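Local coordinates for protein galactan 1,3-beta-galactosidase (Phanerochaete chrysosporium, PDB 7BYS) that probably releases galactose from the ends of beta-1,3-galactan chains as a family 43 exo-glycosidase, and also carries a calcium-binding carbohydrate-binding module, at residues A[36-41]-A[263-268]; A[43-48]-A[78-83]. One frame throughout, in Å; residues are numbered along the deposited sequence.

Interaction 1 of 2, residues A[36-41]-A[263-268]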
ATOM      1  N   GLU A  36       5.131   9.260  -5.050  1.00  8.83           N
ATOM      2  CA  GLU A  36       6.578   9.453  -5.061  1.00  9.22           C
ATOM      3  C   GLU A  36       7.217   8.545  -6.108  1.00  7.70           C
ATOM      4  O   GLU A  36       7.016   7.327  -6.094  1.00 10.23           O
ATOM      5  CB  GLU A  36       7.148   9.103  -3.686  1.00  9.57           C
ATOM      6  CG  GLU A  36       6.461   9.813  -2.537  1.00 10.60           C
ATOM      7  CD  GLU A  36       6.521   9.017  -1.247  1.00 13.29           C
ATOM      8  OE1 GLU A  36       7.273   8.021  -1.181  1.00 14.78           O
ATOM      9  OE2 GLU A  36       5.794   9.351  -0.297  1.00 10.46           O
ATOM     10  N   ASP A  37       8.024   9.132  -6.999  1.00 10.39           N
ATOM     11  CA  ASP A  37       8.814   8.344  -7.944  1.00 11.63           C
ATOM     12  C   ASP A  37      10.092   7.924  -7.232  1.00 11.88           C
ATOM     13  O   ASP A  37      10.927   8.760  -6.891  1.00 13.10           O
ATOM     14  CB  ASP A  37       9.123   9.186  -9.180  1.00 11.39           C
ATOM     15  CG  ASP A  37       9.884   8.421 -10.251  1.00 17.39           C
ATOM     16  OD1 ASP A  37      10.453   7.350  -9.962  1.00 15.15           O
ATOM     17  OD2 ASP A  37       9.921   8.900 -11.403  1.00 15.99           O
ATOM     18  N   LYS A  38      10.246   6.628  -6.988  1.00 11.82           N
ATOM     19  CA  LYS A  38      11.430   6.128  -6.301  1.00 12.44           C
ATOM     20  C   LYS A  38      12.249   5.217  -7.210  1.00 13.40           C
ATOM     21  O   LYS A  38      12.930   4.316  -6.733  1.00 12.43           O
ATOM     22  CB  LYS A  38      11.046   5.427  -5.000  1.00 12.94           C
ATOM     23  CG  LYS A  38      10.391   6.372  -3.996  1.00 12.66           C
ATOM     24  CD  LYS A  38      10.004   5.673  -2.694  1.00 15.58           C
ATOM     25  CE  LYS A  38      10.494   6.456  -1.468  1.00 17.52           C
ATOM     26  NZ  LYS A  38      10.083   7.900  -1.462  1.00 19.67           N
ATOM     27  N   SER A  39      12.219   5.468  -8.523  1.00 14.11           N
ATOM     28  CA  SER A  39      12.785   4.516  -9.476  1.00 15.53           C
ATOM     29  C   SER A  39      14.294   4.361  -9.352  1.00 25.36           C
ATOM     30  O   SER A  39      14.840   3.381  -9.868  1.00 23.59           O
ATOM     31  CB  SER A  39      12.424   4.906 -10.905  1.00 18.86           C
ATOM     32  OG  SER A  39      12.885   6.208 -11.172  1.00 22.15           O
ATOM     33  N   HIS A  40      14.985   5.291  -8.699  1.00 19.64           N
ATOM     34  CA  HIS A  40      16.412   5.104  -8.466  1.00 24.48           C
ATOM     35  C   HIS A  40      16.725   4.728  -7.020  1.00 19.56           C
ATOM     36  O   HIS A  40      17.846   4.936  -6.537  1.00 18.92           O
ATOM     37  CB  HIS A  40      17.223   6.280  -9.002  1.00 30.35           C
ATOM     38  CG  HIS A  40      17.193   6.368 -10.498  1.00 40.15           C
ATOM     39  ND1 HIS A  40      16.974   7.547 -11.179  1.00 45.88           N
ATOM     40  CD2 HIS A  40      17.315   5.405 -11.443  1.00 38.92           C
ATOM     41  CE1 HIS A  40      16.984   7.309 -12.480  1.00 42.62           C
ATOM     42  NE2 HIS A  40      17.188   6.017 -12.666  1.00 48.53           N
ATOM     43  N   ASN A  41      15.744   4.137  -6.335  1.00 16.14           N
ATOM     44  CA  ASN A  41      15.923   3.553  -5.010  1.00 14.54           C
ATOM     45  C   ASN A  41      16.393   4.580  -3.992  1.00 16.47           C
ATOM     46  O   ASN A  41      17.144   4.261  -3.068  1.00 21.30           O
ATOM     47  CB  ASN A  41      16.835   2.325  -5.046  1.00 15.65           C
ATOM     48  CG  ASN A  41      16.348   1.282  -6.022  1.00 18.37           C
ATOM     49  OD1 ASN A  41      15.191   0.856  -5.969  1.00 15.42           O
ATOM     50  ND2 ASN A  41      17.216   0.878  -6.941  1.00 25.41           N
ATOM     51  N   SER A 263      15.819  -1.304   1.442  1.00 20.27           N
ATOM     52  CA  SER A 263      17.036  -1.610   0.697  1.00 30.01           C
ATOM     53  C   SER A 263      16.842  -1.584  -0.815  1.00 24.26           C
ATOM     54  O   SER A 263      17.827  -1.683  -1.553  1.00 23.68           O
ATOM     55  CB  SER A 263      17.608  -2.964   1.121  1.00 30.78           C
ATOM     56  OG  SER A 263      16.576  -3.908   1.347  1.00 41.52           O
ATOM     57  N   LEU A 264      15.607  -1.446  -1.296  1.00 17.01           N
ATOM     58  CA  LEU A 264      15.306  -1.422  -2.717  1.00 15.82           C
ATOM     59  C   LEU A 264      13.998  -0.643  -2.867  1.00 14.24           C
ATOM     60  O   LEU A 264      12.948  -1.186  -3.247  1.00 13.69           O
ATOM     61  CB  LEU A 264      15.190  -2.841  -3.276  1.00 18.95           C
ATOM     62  CG  LEU A 264      15.377  -3.006  -4.784  1.00 20.23           C
ATOM     63  CD1 LEU A 264      16.788  -2.628  -5.214  1.00 18.20           C
ATOM     64  CD2 LEU A 264      15.048  -4.431  -5.200  1.00 22.39           C
ATOM     65  N   LEU A 265      14.074   0.658  -2.564  1.00 12.41           N
ATOM     66  CA  LEU A 265      12.867   1.469  -2.399  1.00 13.03           C
ATOM     67  C   LEU A 265      12.029   1.522  -3.663  1.00 12.50           C
ATOM     68  O   LEU A 265      10.796   1.590  -3.584  1.00 14.31           O
ATOM     69  CB  LEU A 265      13.227   2.892  -1.978  1.00 15.12           C
ATOM     70  CG  LEU A 265      13.377   3.094  -0.473  1.00 14.63           C
ATOM     71  CD1 LEU A 265      14.007   4.458  -0.177  1.00 17.16           C
ATOM     72  CD2 LEU A 265      12.057   2.902   0.285  1.00 14.27           C
ATOM     73  N   GLY A 266      12.665   1.512  -4.834  1.00 13.61           N
ATOM     74  CA  GLY A 266      11.906   1.553  -6.066  1.00 15.15           C
ATOM     75  C   GLY A 266      11.084   0.324  -6.314  1.00 13.61           C
ATOM     76  O   GLY A 266      10.206   0.351  -7.183  1.00 16.93           O
ATOM     77  N   SER A 267      11.342  -0.747  -5.572  1.00 11.54           N
ATOM     78  CA  SER A 267      10.562  -1.968  -5.655  1.00 11.43           C
ATOM     79  C   SER A 267       9.586  -2.111  -4.496  1.00 10.42           C
ATOM     80  O   SER A 267       9.006  -3.187  -4.312  1.00 11.42           O
ATOM     81  CB  SER A 267      11.491  -3.181  -5.760  1.00 11.24           C
ATOM     82  OG  SER A 267      12.236  -3.117  -6.972  1.00 15.81           O
ATOM     83  N   SER A 268       9.383  -1.050  -3.716  1.00 10.07           N
ATOM     84  CA  SER A 268       8.293  -1.061  -2.750  1.00 10.65           C
ATOM     85  C   SER A 268       6.977  -1.316  -3.480  1.00  8.46           C
ATOM     86  O   SER A 268       6.740  -0.779  -4.565  1.00 10.46           O
ATOM     87  CB  SER A 268       8.220   0.276  -2.001  1.00 10.43           C
ATOM     88  OG  SER A 268       9.441   0.562  -1.323  1.00 10.39           O
TER
HETATM   89  O   HOH W   1      16.501   1.780  -1.790  1.00 16.95           O
HETATM   90  O   HOH W   2      13.967  -1.004  -7.513  1.00 17.04           O
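Asn41 and Leu264 extend alongside each other in one direction, so that the amide of one runs along the CD1 methyl of the other, with Asn41 OD1 3.9 Å from Leu264 CD1. The Asn41 CG sits beside its own backbone N (chi1 -55°), and this turns OD1 onto the backbone of 263-268. There OD1 accepts the Gly266 N-H at 2.8 Å, on a lone pair in the carbonyl plane, in a bond bent at the hydrogen (142°). A water that also bonds Ser267 OG gives OD1 a second donor, 2.7 Å away. On the backbone side another water bridges Asn41 O and Leu265 N.

Asparagine suits this place twice over: it tolerates the left-handed backbone conformation found here (phi 60°), and its side-chain carbonyl can take the Gly266 N-H. Asn41 N, 2.8 Å from Lys38 O, closes a type I turn. Glycine is equally apt opposite, because Gly266 CA comes within 3.0 Å of Lys38 O and a CB would collide with both that oxygen and Asn41 OD1.

Lys38 starts toward 263-268, and its CE passes Leu265 CD1 at 4.2 Å. Bends at chi3 and chi4 then carry NZ back to Glu36 OE1, 2.8 Å away, a salt bridge made from above the carboxylate plane that pairs this buried charge. Asp37 OD1 accepts the Ser39 N-H, an Asx turn, and the Ser39 hydroxyl as well.

These are loop-to-loop contacts between the first and last blades of a five-bladed beta-propeller, the family 43 catalytic fold, where the ring of blades closes.

Interaction 2 of 2, residues A[43-48]-A[78-83]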
ATOM      1  N   ALA A  43      15.470   7.755  -1.199  1.00 13.25           N
ATOM      2  CA  ALA A  43      14.487   8.367  -0.320  1.00 13.76           C
ATOM      3  C   ALA A  43      14.278   9.839  -0.636  1.00 16.43           C
ATOM      4  O   ALA A  43      13.354  10.455  -0.084  1.00 19.71           O
ATOM      5  CB  ALA A  43      14.931   8.213   1.138  1.00 16.54           C
ATOM      6  N   LEU A  44      15.102  10.404  -1.515  1.00 13.46           N
ATOM      7  CA  LEU A  44      15.087  11.823  -1.828  1.00 14.63           C
ATOM      8  C   LEU A  44      14.230  12.081  -3.060  1.00 15.31           C
ATOM      9  O   LEU A  44      13.824  11.168  -3.774  1.00 15.82           O
ATOM     10  CB  LEU A  44      16.515  12.319  -2.053  1.00 17.51           C
ATOM     11  CG  LEU A  44      17.481  11.926  -0.933  1.00 18.23           C
ATOM     12  CD1 LEU A  44      18.907  12.367  -1.248  1.00 20.87           C
ATOM     13  CD2 LEU A  44      17.004  12.513   0.385  1.00 17.95           C
ATOM     14  N   PHE A  45      13.970  13.357  -3.312  1.00 13.28           N
ATOM     15  CA  PHE A  45      12.959  13.738  -4.287  1.00 13.52           C
ATOM     16  C   PHE A  45      13.471  13.561  -5.710  1.00 14.12           C
ATOM     17  O   PHE A  45      14.489  14.154  -6.094  1.00 15.07           O
ATOM     18  CB  PHE A  45      12.556  15.185  -4.050  1.00 12.27           C
ATOM     19  CG  PHE A  45      11.473  15.679  -4.968  1.00 11.36           C
ATOM     20  CD1 PHE A  45      10.374  14.883  -5.267  1.00 10.75           C
ATOM     21  CD2 PHE A  45      11.532  16.958  -5.501  1.00 10.90           C
ATOM     22  CE1 PHE A  45       9.368  15.348  -6.079  1.00 11.97           C
ATOM     23  CE2 PHE A  45      10.519  17.425  -6.319  1.00 12.88           C
ATOM     24  CZ  PHE A  45       9.445  16.616  -6.617  1.00 12.55           C
ATOM     25  N   LYS A  46      12.755  12.757  -6.490  1.00 12.18           N
ATOM     26  CA  LYS A  46      12.919  12.677  -7.931  1.00 12.51           C
ATOM     27  C   LYS A  46      11.746  13.294  -8.674  1.00 13.11           C
ATOM     28  O   LYS A  46      11.951  14.126  -9.560  1.00 13.61           O
ATOM     29  CB  LYS A  46      13.099  11.219  -8.375  1.00 12.75           C
ATOM     30  CG  LYS A  46      13.211  11.063  -9.889  1.00 14.73           C
ATOM     31  CD  LYS A  46      13.460   9.614 -10.272  1.00 19.14           C
ATOM     32  CE  LYS A  46      13.459   9.433 -11.782  1.00 21.37           C
ATOM     33  NZ  LYS A  46      14.707   9.967 -12.394  1.00 34.06           N
ATOM     34  N   ALA A  47      10.511  12.907  -8.332  1.00 11.43           N
ATOM     35  CA  ALA A  47       9.337  13.512  -8.946  1.00 10.55           C
ATOM     36  C   ALA A  47       8.097  13.087  -8.181  1.00  8.84           C
ATOM     37  O   ALA A  47       8.078  12.040  -7.523  1.00 10.11           O
ATOM     38  CB  ALA A  47       9.193  13.088 -10.411  1.00 12.13           C
ATOM     39  N   VAL A  48       7.053  13.906  -8.285  1.00  9.33           N
ATOM     40  CA  VAL A  48       5.691  13.444  -8.030  1.00  7.71           C
ATOM     41  C   VAL A  48       5.148  13.007  -9.385  1.00 10.57           C
ATOM     42  O   VAL A  48       5.012  13.830 -10.295  1.00  9.55           O
ATOM     43  CB  VAL A  48       4.811  14.533  -7.399  1.00  9.33           C
ATOM     44  CG1 VAL A  48       3.362  14.032  -7.272  1.00 10.22           C
ATOM     45  CG2 VAL A  48       5.340  14.937  -6.027  1.00 10.96           C
ATOM     46  N   ASN A  78      16.287  16.819  -1.014  1.00 15.78           N
ATOM     47  CA  ASN A  78      15.255  16.981  -0.002  1.00 14.79           C
ATOM     48  C   ASN A  78      14.223  15.865  -0.123  1.00 14.78           C
ATOM     49  O   ASN A  78      14.280  15.034  -1.032  1.00 15.11           O
ATOM     50  CB  ASN A  78      14.594  18.349  -0.137  1.00 14.21           C
ATOM     51  CG  ASN A  78      15.453  19.460   0.414  1.00 19.24           C
ATOM     52  OD1 ASN A  78      16.071  20.213  -0.333  1.00 22.70           O
ATOM     53  ND2 ASN A  78      15.497  19.568   1.731  1.00 24.93           N
ATOM     54  N   VAL A  79      13.265  15.882   0.801  1.00 13.96           N
ATOM     55  CA  VAL A  79      12.226  14.862   0.909  1.00 12.96           C
ATOM     56  C   VAL A  79      10.895  15.458   0.461  1.00 10.60           C
ATOM     57  O   VAL A  79      10.500  16.539   0.918  1.00 10.54           O
ATOM     58  CB  VAL A  79      12.133  14.338   2.349  1.00 14.73           C
ATOM     59  CG1 VAL A  79      10.894  13.481   2.525  1.00 16.22           C
ATOM     60  CG2 VAL A  79      13.395  13.554   2.714  1.00 21.07           C
ATOM     61  N   VAL A  80      10.211  14.760  -0.444  1.00  9.75           N
ATOM     62  CA  VAL A  80       8.850  15.100  -0.853  1.00  9.17           C
ATOM     63  C   VAL A  80       8.055  13.810  -0.757  1.00  9.87           C
ATOM     64  O   VAL A  80       8.317  12.868  -1.516  1.00 11.27           O
ATOM     65  CB  VAL A  80       8.794  15.657  -2.282  1.00 11.14           C
ATOM     66  CG1 VAL A  80       7.344  15.742  -2.758  1.00 10.65           C
ATOM     67  CG2 VAL A  80       9.457  17.027  -2.354  1.00 13.63           C
ATOM     68  N   GLU A  81       7.102  13.751   0.183  1.00  8.93           N
ATOM     69  CA  GLU A  81       6.421  12.499   0.477  1.00  8.99           C
ATOM     70  C   GLU A  81       4.915  12.686   0.523  1.00  8.33           C
ATOM     71  O   GLU A  81       4.411  13.765   0.851  1.00  8.70           O
ATOM     72  CB  GLU A  81       6.897  11.880   1.802  1.00 10.21           C
ATOM     73  CG  GLU A  81       8.291  11.235   1.672  1.00 11.31           C
ATOM     74  CD  GLU A  81       8.864  10.735   2.984  1.00 15.83           C
ATOM     75  OE1 GLU A  81       8.227  10.908   4.038  1.00 14.13           O
ATOM     76  OE2 GLU A  81       9.976  10.166   2.961  1.00 15.71           O
ATOM     77  N   ARG A  82       4.211  11.602   0.214  1.00  7.77           N
ATOM     78  CA  ARG A  82       2.770  11.493   0.389  1.00  7.80           C
ATOM     79  C   ARG A  82       1.981  12.645  -0.254  1.00  8.07           C
ATOM     80  O   ARG A  82       1.195  13.308   0.408  1.00  9.68           O
ATOM     81  CB  ARG A  82       2.405  11.322   1.858  1.00  6.96           C
ATOM     82  CG  ARG A  82       2.976  10.024   2.443  1.00  7.04           C
ATOM     83  CD  ARG A  82       2.682   9.861   3.933  1.00  8.39           C
ATOM     84  NE  ARG A  82       3.304   8.635   4.449  1.00  8.79           N
ATOM     85  CZ  ARG A  82       2.813   7.408   4.289  1.00  7.70           C
ATOM     86  NH1 ARG A  82       1.658   7.203   3.671  1.00  9.40           N
ATOM     87  NH2 ARG A  82       3.479   6.375   4.791  1.00 10.61           N
ATOM     88  N   PRO A  83       2.180  12.889  -1.553  1.00  7.73           N
ATOM     89  CA  PRO A  83       1.419  13.952  -2.214  1.00  6.45           C
ATOM     90  C   PRO A  83      -0.077  13.655  -2.190  1.00  8.53           C
ATOM     91  O   PRO A  83      -0.507  12.501  -2.205  1.00  8.61           O
ATOM     92  CB  PRO A  83       1.954  13.921  -3.648  1.00  8.59           C
ATOM     93  CG  PRO A  83       2.339  12.466  -3.852  1.00  8.09           C
ATOM     94  CD  PRO A  83       2.918  12.054  -2.522  1.00  8.23           C
TER
HETATM   95  O   HOH W   3      11.426  12.252  -1.356  1.00 18.77           O
HETATM   96  O   HOH W   4      11.163   9.274   0.709  1.00 19.88           O
HETATM   97  O   HOH W   5       8.193  12.248  -4.341  1.00 24.85           O
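Two waters grip Ala43 O, and both donate to it. One, 2.6 Å from Ala43 O, also donates to Glu81 OE2, which Tyr105 OH bonds too. The other, 2.9 Å from Ala43 O, accepts the Val80 N-H, so the loop backbone meets the strand through solvent.

The direct bond lies nearby: Phe45 N donates to Asn78 O at 2.8 Å, nearly along the C=O axis though bent at the hydrogen. With CG anti to its backbone N, Phe45 runs beside Val80 in the same direction. Val80 CG2 stands over one ring face in a CH-pi contact, 3.7 Å from the centroid of the Phe45 ring, while Val80 CB touches Phe45 CD1 at 3.5 Å. A beta-branched valine serves well here, since its CG1 reaches Val48 CG2 at 3.9 Å while also brushing the ring at CE1. Val48 comes in roughly perpendicular to Val80, and its CG1 passes the Pro83 ring in the opposing direction.

An alanine at Phe45 would remove the ring and its CH-pi contact, and would probably loosen the loop on the strand.

The loop between the second and third strands of one propeller blade thus packs on the first strand of the next, which carries Glu81 and Arg82, both seen to bind galactose in another structure of this protein. Phe98 and Met96 of strand 93-101 back Val80 and Val48 respectively, and Phe34 of strand 30-36 also packs on Val48.

How the interactions relate
From the N terminus, strand 30-36 leads into 36-41 and then 43-48, both in the connection that precedes strand 48-53 of the first blade. Interaction 2 closes first, when the chain reaches 78-83 on strand 79-88 at the edge of the second blade. Interaction 1 closes only after the chain has gone round the propeller to 263-268 in the fifth blade, so interaction 2 is nested inside its long loop. One connection thus ties the first blade to both neighbours. The two contacts meet directly: Asp37 N probably bonds Ala47 O, and Glu36 OE2 probably bonds Arg82 N, on the strand whose Glu81 and Arg82 bind galactose in another structure of this protein.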